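Local atomic coordinates of putative aldolase (Bacteroides vulgatus ATCC 8482, PDB entry 3DXI), a protein that is of undetermined function but adopts a TIM-barrel fold and is related to the HMGL-like family. Residues A[40-45]-A[77-82]. Residues are numbered along the deposited sequence; the frame is centred on the assembly and turned at random.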
loop_
_atom_site.group_PDB
_atom_site.type_symbol
_atom_site.label_atom_id
_atom_site.label_comp_id
_atom_site.label_asym_id
_atom_site.label_seq_id
_atom_site.Cartn_x
_atom_site.Cartn_y
_atom_site.Cartn_z
ATOM N N TYR A 40 -21.363 -9.604 2.593
ATOM C CA TYR A 40 -21.489 -9.766 4.036
ATOM C C TYR A 40 -21.038 -8.523 4.778
ATOM O O TYR A 40 -20.091 -7.845 4.368
ATOM C CB TYR A 40 -20.634 -10.942 4.514
ATOM C CG TYR A 40 -21.267 -12.295 4.334
ATOM C CD1 TYR A 40 -21.806 -12.979 5.421
ATOM C CD2 TYR A 40 -21.320 -12.901 3.080
ATOM C CE1 TYR A 40 -22.380 -14.237 5.267
ATOM C CE2 TYR A 40 -21.895 -14.158 2.914
ATOM C CZ TYR A 40 -22.422 -14.818 4.014
ATOM O OH TYR A 40 -23.005 -16.051 3.858
ATOM N N LEU A 41 -21.720 -8.239 5.882
ATOM C CA LEU A 41 -21.394 -7.099 6.718
ATOM C C LEU A 41 -21.281 -7.593 8.157
ATOM O O LEU A 41 -22.267 -8.042 8.738
ATOM C CB LEU A 41 -22.494 -6.034 6.644
ATOM C CG LEU A 41 -23.004 -5.556 5.281
ATOM C CD1 LEU A 41 -24.078 -4.504 5.499
ATOM C CD2 LEU A 41 -21.858 -4.986 4.456
ATOM N N GLU A 42 -20.077 -7.536 8.719
ATOM C CA GLU A 42 -19.868 -7.946 10.103
ATOM C C GLU A 42 -19.931 -6.633 10.864
ATOM O O GLU A 42 -18.974 -5.857 10.873
ATOM C CB GLU A 42 -18.506 -8.599 10.266
ATOM C CG GLU A 42 -18.249 -9.120 11.653
ATOM C CD GLU A 42 -16.979 -9.918 11.706
ATOM O OE1 GLU A 42 -15.924 -9.356 11.343
ATOM O OE2 GLU A 42 -17.035 -11.103 12.101
ATOM N N VAL A 43 -21.072 -6.400 11.503
ATOM C CA VAL A 43 -21.345 -5.153 12.199
ATOM C C VAL A 43 -20.868 -4.990 13.635
ATOM O O VAL A 43 -20.884 -3.875 14.170
ATOM C CB VAL A 43 -22.855 -4.864 12.153
ATOM C CG1 VAL A 43 -23.329 -4.830 10.695
ATOM C CG2 VAL A 43 -23.610 -5.935 12.932
ATOM N N GLY A 44 -20.453 -6.080 14.271
ATOM C CA GLY A 44 -19.994 -5.956 15.641
ATOM C C GLY A 44 -19.820 -7.255 16.392
ATOM O O GLY A 44 -19.890 -8.342 15.818
ATOM N N TYR A 45 -19.593 -7.123 17.693
ATOM C CA TYR A 45 -19.395 -8.254 18.588
ATOM C C TYR A 45 -20.629 -8.480 19.448
ATOM O O TYR A 45 -21.491 -7.602 19.571
ATOM C CB TYR A 45 -18.232 -7.972 19.549
ATOM C CG TYR A 45 -16.850 -7.931 18.932
ATOM C CD1 TYR A 45 -16.099 -9.097 18.789
ATOM C CD2 TYR A 45 -16.290 -6.726 18.504
ATOM C CE1 TYR A 45 -14.818 -9.069 18.237
ATOM C CE2 TYR A 45 -15.004 -6.681 17.945
ATOM C CZ TYR A 45 -14.278 -7.860 17.818
ATOM O OH TYR A 45 -13.022 -7.845 17.273
ATOM N N ALA A 77 -23.384 -10.422 9.921
ATOM C CA ALA A 77 -22.597 -11.266 10.798
ATOM C C ALA A 77 -22.151 -10.492 12.029
ATOM O O ALA A 77 -22.081 -9.261 12.013
ATOM C CB ALA A 77 -21.370 -11.788 10.055
ATOM N N ILE A 78 -21.879 -11.225 13.103
ATOM C CA ILE A 78 -21.349 -10.635 14.322
ATOM C C ILE A 78 -20.201 -11.575 14.691
ATOM O O ILE A 78 -20.138 -12.709 14.205
ATOM C CB ILE A 78 -22.390 -10.563 15.488
ATOM C CG1 ILE A 78 -22.784 -11.964 15.958
ATOM C CG2 ILE A 78 -23.597 -9.728 15.060
ATOM C CD1 ILE A 78 -21.844 -12.542 17.000
HETATM N N MSE A 79 -19.293 -11.111 15.537
HETATM C CA MSE A 79 -18.162 -11.934 15.926
HETATM C C MSE A 79 -18.141 -12.239 17.417
HETATM O O MSE A 79 -18.618 -11.446 18.233
HETATM C CB MSE A 79 -16.858 -11.235 15.518
HETATM C CG MSE A 79 -15.594 -11.897 16.036
HETATM SE SE MSE A 79 -13.988 -11.138 15.263
HETATM C CE MSE A 79 -13.932 -12.218 13.652
ATOM N N LEU A 80 -17.592 -13.405 17.747
ATOM C CA LEU A 80 -17.441 -13.860 19.124
ATOM C C LEU A 80 -15.966 -14.184 19.329
ATOM O O LEU A 80 -15.337 -14.786 18.457
ATOM C CB LEU A 80 -18.237 -15.141 19.373
ATOM C CG LEU A 80 -19.763 -15.137 19.375
ATOM C CD1 LEU A 80 -20.261 -16.563 19.577
ATOM C CD2 LEU A 80 -20.274 -14.222 20.486
ATOM N N ASN A 81 -15.414 -13.782 20.467
ATOM C CA ASN A 81 -14.023 -14.091 20.779
ATOM C C ASN A 81 -14.033 -15.462 21.470
ATOM O O ASN A 81 -14.551 -15.600 22.580
ATOM C CB ASN A 81 -13.430 -13.031 21.715
ATOM C CG ASN A 81 -13.164 -11.702 21.012
ATOM O OD1 ASN A 81 -13.289 -10.635 21.616
ATOM N ND2 ASN A 81 -12.778 -11.764 19.744
ATOM N N GLU A 82 -13.465 -16.467 20.804
ATOM C CA GLU A 82 -13.415 -17.835 21.325
ATOM C C GLU A 82 -12.859 -17.938 22.753
ATOM O O GLU A 82 -13.427 -18.631 23.597
ATOM C CB GLU A 82 -12.583 -18.708 20.377
ATOM C CG GLU A 82 -12.705 -20.211 20.577
ATOM C CD GLU A 82 -11.939 -20.713 21.782
ATOM O OE1 GLU A 82 -10.805 -20.235 22.018
ATOM O OE2 GLU A 82 -12.465 -21.598 22.485
HETATM O O HOH W 1 -11.274 -10.049 18.144
#
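L41 and A77 are paired between strands 40-45 and 75-81, neighbours in the closed parallel barrel of TIM type: A77 N donates to L41 O (2.9 Å), and A77 O accepts from V43 N. The next backbone bond, M79 N to G44 O, is 2.8 Å long. At the backbone angles of G44 (phi 167°, psi -170°) a CB would collide with the carbonyl oxygen of V43, a conformation that suits glycine.

Packing is tight on the face shared by E42, Y45, A77 and M79. The methyl of A77 lies beside E42, CB to CB 4.3 Å, where a small residue suits the neighbouring extended glutamate chain. Selenomethionine M79, its CG anti to the backbone N (chi1 172°), runs alongside Y45 and points the same way; its CG lies 3.7 Å from Y45 CE1, while SE sits obliquely 4.8 Å from the ring centroid, a Met-aromatic contact. E42 reaches across with OE2 3.4 Å from M79 CB.

The partly exposed N81 end is looser: its ND2 donates to a water that also hydrogen-bonds Y45 OH. E42 OE1, by contrast, is gripped by salt bridges from R11 and R105, which fix the carboxylate. The inward face thus combines Met-aromatic packing with paired charges, whereas L41 packs against helix 23-34 outside.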